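Local atomic coordinates of salicylaldehyde dehydrogenase NahF (Pseudomonas putida, PDB entry 4JZ6), a protein that probably catalyses the NAD+-dependent oxidation of salicylaldehyde to salicylate, a step in the breakdown of naphthalene. Residues A[30-35]-A[56-61]; A[150-155]-A[487-492]; A[326-331]-A[339-344]. All coordinates share one frame; numbering follows the deposited sequence.

Interaction 1: A[30-35]-A[56-61]; sequences DSSDQQ and VTDAIK
A type I beta turn, S31 to Q34, meets the first turn of helix 56-73 through S32 and D58. The turn lies in the loop between strands 27-29 and 36-40, and its own backbone bond runs from Q34 N to S31 O (2.9 Å).

The carboxylate of D58 carries the contact. S32 N donates to D58 OD2 at 2.8 Å, and the bond is nearly straight, with 174° at the hydrogen. It uses the syn lone pair of OD2, the one on the side of OD1. The first torsion of D58 (chi1 -67°) sets CG beside its own backbone N and anti to the carbonyl carbon. From there the carboxylate extends to the turn. S31 CB also lies against D58 OD2, at 3.4 Å. D58 itself is buried, and its side chain also touches L22 of strand 18-24.

S32 lies over the start of the helix. Its OG is 3.8 Å from T57 CB. The stronger polar partner of this hydroxyl is T55 OG1, just before the helix. T55 OG1 is also hydrogen-bonded to D58 OD2. D58 OD2 is thus held by a backbone N-H and a threonine hydroxyl.

Just after the turn, Q35 N donates to S31 OG at 3.3 Å. D33 OD2 makes a salt bridge with R224. D33 OD1 stays 4.9 Å from D58 OD2.

The contact is polar and small, and it lies away from the substrate pockets. A buried carboxylate oxygen receives two neutral partners here. These bonds probably help to stabilise its negative charge. The salt bridge with R224 may likewise offset some repulsion between D33 and D58.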
loop_
_atom_site.group_PDB
_atom_site.type_symbol
_atom_site.label_atom_id
_atom_site.label_comp_id
_atom_site.label_asym_id
_atom_site.label_seq_id
_atom_site.Cartn_x
_atom_site.Cartn_y
_atom_site.Cartn_z
ATOM N N ASP A 30 -17.492 -8.857 -29.580
ATOM C CA ASP A 30 -16.444 -8.169 -30.323
ATOM C C ASP A 30 -16.186 -6.818 -29.666
ATOM O O ASP A 30 -16.961 -6.382 -28.816
ATOM C CB ASP A 30 -16.872 -7.956 -31.774
ATOM C CG ASP A 30 -17.187 -9.253 -32.489
ATOM O OD1 ASP A 30 -16.439 -10.235 -32.299
ATOM O OD2 ASP A 30 -18.186 -9.287 -33.238
ATOM N N SER A 31 -15.100 -6.156 -30.057
ATOM C CA SER A 31 -14.805 -4.828 -29.529
ATOM C C SER A 31 -15.708 -3.803 -30.197
ATOM O O SER A 31 -16.298 -4.075 -31.241
ATOM C CB SER A 31 -13.343 -4.464 -29.757
ATOM O OG SER A 31 -13.079 -4.287 -31.139
ATOM N N SER A 32 -15.802 -2.617 -29.603
ATOM C CA SER A 32 -16.724 -1.589 -30.081
ATOM C C SER A 32 -16.446 -1.129 -31.516
ATOM O O SER A 32 -17.255 -0.411 -32.112
ATOM C CB SER A 32 -16.714 -0.389 -29.136
ATOM O OG SER A 32 -15.442 0.231 -29.133
ATOM N N ASP A 33 -15.310 -1.545 -32.068
ATOM C CA ASP A 33 -14.946 -1.163 -33.424
ATOM C C ASP A 33 -14.727 -2.382 -34.316
ATOM O O ASP A 33 -14.148 -2.269 -35.399
ATOM C CB ASP A 33 -13.695 -0.285 -33.408
ATOM C CG ASP A 33 -12.532 -0.950 -32.708
ATOM O OD1 ASP A 33 -12.745 -2.008 -32.081
ATOM O OD2 ASP A 33 -11.407 -0.409 -32.775
ATOM N N GLN A 34 -15.193 -3.541 -33.849
ATOM C CA GLN A 34 -15.046 -4.817 -34.561
ATOM C C GLN A 34 -13.625 -5.079 -35.063
ATOM O O GLN A 34 -13.428 -5.784 -36.055
ATOM C CB GLN A 34 -16.039 -4.931 -35.727
ATOM C CG GLN A 34 -17.501 -4.813 -35.333
ATOM C CD GLN A 34 -17.976 -3.375 -35.317
ATOM O OE1 GLN A 34 -17.522 -2.553 -36.112
ATOM N NE2 GLN A 34 -18.887 -3.062 -34.403
ATOM N N GLN A 35 -12.642 -4.505 -34.379
ATOM C CA GLN A 35 -11.248 -4.651 -34.774
ATOM C C GLN A 35 -10.591 -5.798 -34.013
ATOM O O GLN A 35 -10.963 -6.098 -32.874
ATOM C CB GLN A 35 -10.487 -3.349 -34.524
ATOM C CG GLN A 35 -10.922 -2.197 -35.400
ATOM C CD GLN A 35 -9.924 -1.902 -36.494
ATOM O OE1 GLN A 35 -10.119 -2.286 -37.653
ATOM N NE2 GLN A 35 -8.838 -1.213 -36.135
ATOM N N VAL A 56 -11.154 1.848 -25.603
ATOM C CA VAL A 56 -11.387 2.520 -24.334
ATOM C C VAL A 56 -12.863 2.412 -23.975
ATOM O O VAL A 56 -13.215 2.173 -22.815
ATOM C CB VAL A 56 -10.970 3.996 -24.405
ATOM C CG1 VAL A 56 -11.498 4.761 -23.203
ATOM C CG2 VAL A 56 -9.461 4.104 -24.492
ATOM N N THR A 57 -13.719 2.562 -24.985
ATOM C CA THR A 57 -15.155 2.417 -24.800
ATOM C C THR A 57 -15.498 1.068 -24.181
ATOM O O THR A 57 -16.299 0.997 -23.251
ATOM C CB THR A 57 -15.925 2.576 -26.128
ATOM O OG1 THR A 57 -15.623 3.848 -26.716
ATOM C CG2 THR A 57 -17.422 2.483 -25.879
ATOM N N ASP A 58 -14.884 0.002 -24.697
ATOM C CA ASP A 58 -15.100 -1.343 -24.159
ATOM C C ASP A 58 -14.659 -1.417 -22.703
ATOM O O ASP A 58 -15.309 -2.056 -21.875
ATOM C CB ASP A 58 -14.356 -2.404 -24.979
ATOM C CG ASP A 58 -14.916 -2.565 -26.388
ATOM O OD1 ASP A 58 -16.073 -3.025 -26.531
ATOM O OD2 ASP A 58 -14.193 -2.247 -27.358
ATOM N N ALA A 59 -13.555 -0.748 -22.394
ATOM C CA ALA A 59 -13.009 -0.774 -21.047
ATOM C C ALA A 59 -13.951 -0.107 -20.046
ATOM O O ALA A 59 -14.117 -0.585 -18.924
ATOM C CB ALA A 59 -11.642 -0.113 -21.020
ATOM N N ILE A 60 -14.566 0.996 -20.451
ATOM C CA ILE A 60 -15.487 1.691 -19.566
ATOM C C ILE A 60 -16.747 0.850 -19.358
ATOM O O ILE A 60 -17.295 0.798 -18.250
ATOM C CB ILE A 60 -15.848 3.091 -20.103
ATOM C CG1 ILE A 60 -14.578 3.921 -20.308
ATOM C CG2 ILE A 60 -16.785 3.799 -19.155
ATOM C CD1 ILE A 60 -13.671 3.945 -19.098
ATOM N N LYS A 61 -17.189 0.183 -20.424
ATOM C CA LYS A 61 -18.331 -0.723 -20.351
ATOM C C LYS A 61 -18.039 -1.843 -19.364
ATOM O O LYS A 61 -18.924 -2.285 -18.626
ATOM C CB LYS A 61 -18.640 -1.317 -21.726
ATOM C CG LYS A 61 -20.020 -0.974 -22.256
ATOM C CD LYS A 61 -20.056 0.434 -22.834
ATOM C CE LYS A 61 -21.472 0.848 -23.238
ATOM N NZ LYS A 61 -22.290 1.323 -22.081
#

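Interaction 2: A[150-155]-A[487-492]; sequences MTLRQP and KWLTIE. With EDO (1,2-ethanediol), chain H.
Q154 OE1 accepts two hydrogen bonds, from K487 NZ at 2.9 Å and from O2 of a bound 1,2-ethanediol at 2.8 Å. The diol probably comes from the crystallisation liquor. The pair closes one end of an antiparallel ladder between strands 148-154 and 485-491, part of the three-stranded sheet that serves oligomerisation in aldehyde dehydrogenases. K487 NZ lies in the amide carbonyl plane, on a lone pair of OE1. It also bonds G440 O and I443 O of the second subunit, while Q154 NE2 bonds M441 O there. An alanine in place of Q154 would probably cost K487 NZ this partner within the chain and leave M441 O of the second subunit without this amide donor.

M150 with L489 and L152 with K487 are hydrogen-bonded pairs. T151 with W488 is the non-hydrogen-bonded pair between them, where T151 CA approaches K487 O to 3.1 Å. On the face of M150, L152 and L489, M150 SD lies 4.0 Å from L489 CD2, the two side chains running side by side. The bend at chi3 (72°) places M150 CE 4.1 Å from I491 CD1. Residues 488-491 pair in parallel with a strand of the second subunit, and the sheet continues across the interface. M150 O receives L489 N at 2.8 Å, and W488 CD1 brings its ring edge to the same oxygen at 3.3 Å.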
loop_
_atom_site.group_PDB
_atom_site.type_symbol
_atom_site.label_atom_id
_atom_site.label_comp_id
_atom_site.label_asym_id
_atom_site.label_seq_id
_atom_site.Cartn_x
_atom_site.Cartn_y
_atom_site.Cartn_z
ATOM N N MET A 150 -14.584 -2.626 17.312
ATOM C CA MET A 150 -14.259 -3.751 16.457
ATOM C C MET A 150 -13.761 -3.292 15.098
ATOM O O MET A 150 -13.946 -2.134 14.720
ATOM C CB MET A 150 -15.491 -4.636 16.266
ATOM C CG MET A 150 -16.572 -3.988 15.404
ATOM S SD MET A 150 -18.145 -4.871 15.425
ATOM C CE MET A 150 -18.740 -4.512 17.080
ATOM N N THR A 151 -13.125 -4.206 14.373
ATOM C CA THR A 151 -12.767 -3.966 12.984
ATOM C C THR A 151 -13.539 -4.909 12.086
ATOM O O THR A 151 -13.800 -6.054 12.453
ATOM C CB THR A 151 -11.288 -4.198 12.725
ATOM O OG1 THR A 151 -10.947 -5.540 13.094
ATOM C CG2 THR A 151 -10.460 -3.218 13.526
ATOM N N LEU A 152 -13.911 -4.419 10.910
ATOM C CA LEU A 152 -14.590 -5.244 9.924
ATOM C C LEU A 152 -13.753 -5.289 8.656
ATOM O O LEU A 152 -13.116 -4.295 8.288
ATOM C CB LEU A 152 -15.973 -4.674 9.600
ATOM C CG LEU A 152 -16.980 -4.494 10.736
ATOM C CD1 LEU A 152 -18.316 -3.998 10.191
ATOM C CD2 LEU A 152 -17.163 -5.796 11.484
ATOM N N ARG A 153 -13.738 -6.444 7.997
ATOM C CA ARG A 153 -13.153 -6.535 6.665
ATOM C C ARG A 153 -14.244 -6.751 5.629
ATOM O O ARG A 153 -14.884 -7.801 5.590
ATOM C CB ARG A 153 -12.083 -7.618 6.602
ATOM C CG ARG A 153 -10.837 -7.244 7.385
ATOM C CD ARG A 153 -9.652 -8.086 6.982
ATOM N NE ARG A 153 -8.424 -7.615 7.610
ATOM C CZ ARG A 153 -7.674 -6.628 7.129
ATOM N NH1 ARG A 153 -8.028 -5.995 6.009
ATOM N NH2 ARG A 153 -6.570 -6.272 7.772
ATOM N N GLN A 154 -14.457 -5.731 4.803
ATOM C CA GLN A 154 -15.564 -5.702 3.848
ATOM C C GLN A 154 -15.034 -5.642 2.423
ATOM O O GLN A 154 -13.841 -5.414 2.219
ATOM C CB GLN A 154 -16.439 -4.481 4.120
ATOM C CG GLN A 154 -17.074 -4.461 5.495
ATOM C CD GLN A 154 -17.857 -3.185 5.727
ATOM O OE1 GLN A 154 -17.286 -2.092 5.733
ATOM N NE2 GLN A 154 -19.177 -3.312 5.890
ATOM N N PRO A 155 -15.911 -5.857 1.428
ATOM C CA PRO A 155 -15.436 -5.766 0.039
ATOM C C PRO A 155 -15.058 -4.335 -0.332
ATOM O O PRO A 155 -15.537 -3.393 0.304
ATOM C CB PRO A 155 -16.652 -6.213 -0.779
ATOM C CG PRO A 155 -17.469 -7.033 0.165
ATOM C CD PRO A 155 -17.283 -6.397 1.507
ATOM N N LYS A 487 -12.493 -1.525 8.389
ATOM C CA LYS A 487 -13.302 -0.487 9.003
ATOM C C LYS A 487 -13.287 -0.610 10.523
ATOM O O LYS A 487 -13.472 -1.695 11.072
ATOM C CB LYS A 487 -14.733 -0.559 8.477
ATOM C CG LYS A 487 -15.683 0.417 9.144
ATOM C CD LYS A 487 -17.095 0.242 8.616
ATOM C CE LYS A 487 -17.214 0.703 7.165
ATOM N NZ LYS A 487 -18.568 0.416 6.596
ATOM N N TRP A 488 -13.043 0.505 11.198
ATOM C CA TRP A 488 -13.111 0.534 12.646
ATOM C C TRP A 488 -14.506 0.993 13.016
ATOM O O TRP A 488 -14.897 2.115 12.691
ATOM C CB TRP A 488 -12.067 1.487 13.226
ATOM C CG TRP A 488 -12.197 1.688 14.709
ATOM C CD1 TRP A 488 -12.521 0.741 15.646
ATOM C CD2 TRP A 488 -12.027 2.919 15.425
ATOM N NE1 TRP A 488 -12.552 1.309 16.901
ATOM C CE2 TRP A 488 -12.258 2.644 16.792
ATOM C CE3 TRP A 488 -11.690 4.225 15.046
ATOM C CZ2 TRP A 488 -12.161 3.627 17.776
ATOM C CZ3 TRP A 488 -11.597 5.198 16.028
ATOM C CH2 TRP A 488 -11.829 4.894 17.374
ATOM N N LEU A 489 -15.260 0.116 13.676
ATOM C CA LEU A 489 -16.646 0.406 14.034
ATOM C C LEU A 489 -16.875 0.352 15.543
ATOM O O LEU A 489 -16.393 -0.556 16.225
ATOM C CB LEU A 489 -17.600 -0.557 13.322
ATOM C CG LEU A 489 -19.100 -0.333 13.535
ATOM C CD1 LEU A 489 -19.850 -0.477 12.217
ATOM C CD2 LEU A 489 -19.644 -1.305 14.565
ATOM N N THR A 490 -17.614 1.329 16.056
ATOM C CA THR A 490 -17.964 1.340 17.465
ATOM C C THR A 490 -19.466 1.349 17.641
ATOM O O THR A 490 -20.195 1.902 16.812
ATOM C CB THR A 490 -17.384 2.562 18.192
ATOM O OG1 THR A 490 -17.845 3.762 17.552
ATOM C CG2 THR A 490 -15.861 2.516 18.170
ATOM N N ILE A 491 -19.923 0.719 18.718
ATOM C CA ILE A 491 -21.329 0.772 19.091
ATOM C C ILE A 491 -21.413 1.342 20.500
ATOM O O ILE A 491 -20.986 0.708 21.464
ATOM C CB ILE A 491 -21.994 -0.615 19.030
ATOM C CG1 ILE A 491 -21.745 -1.267 17.667
ATOM C CG2 ILE A 491 -23.488 -0.495 19.284
ATOM C CD1 ILE A 491 -22.337 -2.637 17.544
ATOM N N GLU A 492 -21.958 2.546 20.615
ATOM C CA GLU A 492 -21.810 3.324 21.835
ATOM C C GLU A 492 -23.150 3.551 22.515
ATOM O O GLU A 492 -24.196 3.469 21.871
ATOM C CB GLU A 492 -21.128 4.654 21.507
ATOM C CG GLU A 492 -19.821 4.478 20.740
ATOM C CD GLU A 492 -19.252 5.791 20.234
ATOM O OE1 GLU A 492 -19.523 6.835 20.867
ATOM O OE2 GLU A 492 -18.543 5.781 19.201
HETATM C C1 EDO H . -18.400 -1.355 1.386
HETATM O O1 EDO H . -18.386 -2.758 1.677
HETATM C C2 EDO H . -18.335 -0.545 2.679
HETATM O O2 EDO H . -17.041 -0.668 3.284
#

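Interaction 3: A[326-331]-A[339-344]; sequences ERLSVG and CIIGPM
The flat groups that meet here are peptide units, and S329 O takes two N-H donors. I341 N comes nearly straight onto its carbonyl, at 2.9 Å with 176° at the hydrogen. I340 N stands above the carbonyl plane, 37° out of it, at 3.0 Å. G331 N likewise lies above the plane of the I341 carbonyl, 3.2 Å from I341 O.

G331 O points at G342 CA (3.2 Å) in a CA-H...O contact, and P343 CD touches the same oxygen at 3.5 Å. C339 SG sits 3.4 Å from G331 C. With the backbone as it stands, a beta carbon on G331 would probably run into this sulphur.

Apolar side chains add to the contact. L328 CD1 reaches I340 CG2 at 4.1 Å, their side chains crossing at about a right angle. V330 CG2 lies 4.2 Å from I341 CB. L328 also packs on V290 and F294 of helix 282-294, and on F500 of the second subunit.

V330 and I341 thus form a single bridge with the bond pattern of a parallel pair. It closes the connection between helices 311-327 and 349-362 on itself, tying the chain that leaves the first helix to a later part of the same loop.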
loop_
_atom_site.group_PDB
_atom_site.type_symbol
_atom_site.label_atom_id
_atom_site.label_comp_id
_atom_site.label_asym_id
_atom_site.label_seq_id
_atom_site.Cartn_x
_atom_site.Cartn_y
_atom_site.Cartn_z
ATOM N N GLU A 326 24.522 -27.446 -20.477
ATOM C CA GLU A 326 24.751 -27.821 -21.875
ATOM C C GLU A 326 23.859 -28.984 -22.315
ATOM O O GLU A 326 23.375 -29.009 -23.451
ATOM C CB GLU A 326 26.218 -28.185 -22.107
ATOM C CG GLU A 326 27.165 -26.998 -22.158
ATOM C CD GLU A 326 28.623 -27.425 -22.157
ATOM O OE1 GLU A 326 28.895 -28.610 -21.854
ATOM O OE2 GLU A 326 29.497 -26.583 -22.460
ATOM N N ARG A 327 23.639 -29.932 -21.404
ATOM C CA ARG A 327 22.852 -31.132 -21.689
ATOM C C ARG A 327 21.344 -30.864 -21.840
ATOM O O ARG A 327 20.613 -31.721 -22.334
ATOM C CB ARG A 327 23.084 -32.204 -20.613
ATOM C CG ARG A 327 24.487 -32.816 -20.572
ATOM C CD ARG A 327 24.411 -34.322 -20.286
ATOM N NE ARG A 327 25.215 -34.775 -19.146
ATOM C CZ ARG A 327 24.736 -35.005 -17.922
ATOM N NH1 ARG A 327 25.547 -35.425 -16.958
ATOM N NH2 ARG A 327 23.448 -34.818 -17.654
ATOM N N LEU A 328 20.886 -29.685 -21.419
ATOM C CA LEU A 328 19.460 -29.348 -21.454
ATOM C C LEU A 328 18.892 -29.289 -22.873
ATOM O O LEU A 328 19.551 -28.805 -23.793
ATOM C CB LEU A 328 19.200 -28.016 -20.742
ATOM C CG LEU A 328 19.388 -27.949 -19.224
ATOM C CD1 LEU A 328 18.968 -26.587 -18.686
ATOM C CD2 LEU A 328 18.606 -29.048 -18.550
ATOM N N SER A 329 17.658 -29.765 -23.033
ATOM C CA SER A 329 17.001 -29.833 -24.340
ATOM C C SER A 329 16.467 -28.492 -24.813
ATOM O O SER A 329 15.793 -27.786 -24.066
ATOM C CB SER A 329 15.851 -30.834 -24.303
ATOM O OG SER A 329 16.314 -32.119 -23.928
ATOM N N VAL A 330 16.763 -28.151 -26.064
ATOM C CA VAL A 330 16.222 -26.940 -26.677
ATOM C C VAL A 330 15.242 -27.325 -27.780
ATOM O O VAL A 330 15.484 -28.273 -28.529
ATOM C CB VAL A 330 17.333 -26.059 -27.280
ATOM C CG1 VAL A 330 16.772 -24.710 -27.688
ATOM C CG2 VAL A 330 18.474 -25.883 -26.291
ATOM N N GLY A 331 14.134 -26.599 -27.876
ATOM C CA GLY A 331 13.161 -26.868 -28.919
ATOM C C GLY A 331 11.854 -26.122 -28.753
ATOM O O GLY A 331 11.740 -25.241 -27.902
ATOM N N CYS A 339 11.045 -30.280 -24.159
ATOM C CA CYS A 339 11.829 -29.069 -24.301
ATOM C C CYS A 339 11.963 -28.399 -22.942
ATOM O O CYS A 339 10.967 -28.109 -22.284
ATOM C CB CYS A 339 11.164 -28.116 -25.290
ATOM S SG CYS A 339 10.945 -28.822 -26.915
ATOM N N ILE A 340 13.199 -28.170 -22.514
ATOM C CA ILE A 340 13.431 -27.397 -21.305
ATOM C C ILE A 340 13.507 -25.929 -21.701
ATOM O O ILE A 340 12.879 -25.067 -21.084
ATOM C CB ILE A 340 14.720 -27.829 -20.582
ATOM C CG1 ILE A 340 14.710 -29.341 -20.338
ATOM C CG2 ILE A 340 14.890 -27.055 -19.280
ATOM C CD1 ILE A 340 13.509 -29.826 -19.562
ATOM N N ILE A 341 14.265 -25.658 -22.756
ATOM C CA ILE A 341 14.412 -24.299 -23.261
ATOM C C ILE A 341 13.544 -24.080 -24.501
ATOM O O ILE A 341 13.971 -24.343 -25.627
ATOM C CB ILE A 341 15.886 -23.980 -23.614
ATOM C CG1 ILE A 341 16.837 -24.538 -22.551
ATOM C CG2 ILE A 341 16.079 -22.476 -23.795
ATOM C CD1 ILE A 341 16.780 -23.815 -21.239
ATOM N N GLY A 342 12.322 -23.607 -24.291
ATOM C CA GLY A 342 11.444 -23.266 -25.394
ATOM C C GLY A 342 11.818 -21.933 -26.010
ATOM O O GLY A 342 12.790 -21.305 -25.596
ATOM N N PRO A 343 11.062 -21.495 -27.025
ATOM C CA PRO A 343 11.344 -20.172 -27.588
ATOM C C PRO A 343 10.900 -19.069 -26.637
ATOM O O PRO A 343 9.985 -19.276 -25.844
ATOM C CB PRO A 343 10.506 -20.149 -28.869
ATOM C CG PRO A 343 9.412 -21.142 -28.626
ATOM C CD PRO A 343 10.038 -22.222 -27.796
ATOM N N MET A 344 11.552 -17.915 -26.709
ATOM C CA MET A 344 11.131 -16.759 -25.930
ATOM C C MET A 344 9.861 -16.174 -26.525
ATOM O O MET A 344 9.386 -16.641 -27.554
ATOM C CB MET A 344 12.246 -15.719 -25.855
ATOM C CG MET A 344 13.446 -16.223 -25.086
ATOM S SD MET A 344 14.804 -15.055 -24.948
ATOM C CE MET A 344 15.262 -14.859 -26.669
#

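How the interactions relate
All three contacts are partly buried, and all lie away from the substrate pockets. Interaction 1 is the smallest and rests on one buried carboxylate, with the second subunit touching neither of its segments. Interactions 2 and 3 rest mainly on backbone bonds, but interaction 2 is a regular ladder of strands and interaction 3 a lone bridge between loop segments. Both touch the second subunit. Interaction 2 does so with polar groups and a shared sheet, interaction 3 with apolar packing. The contacts hold different elements. Interaction 3 lies within the chain loop closed by interaction 2, yet their centres are about 54 Å apart, on opposite sides of the chain's centre.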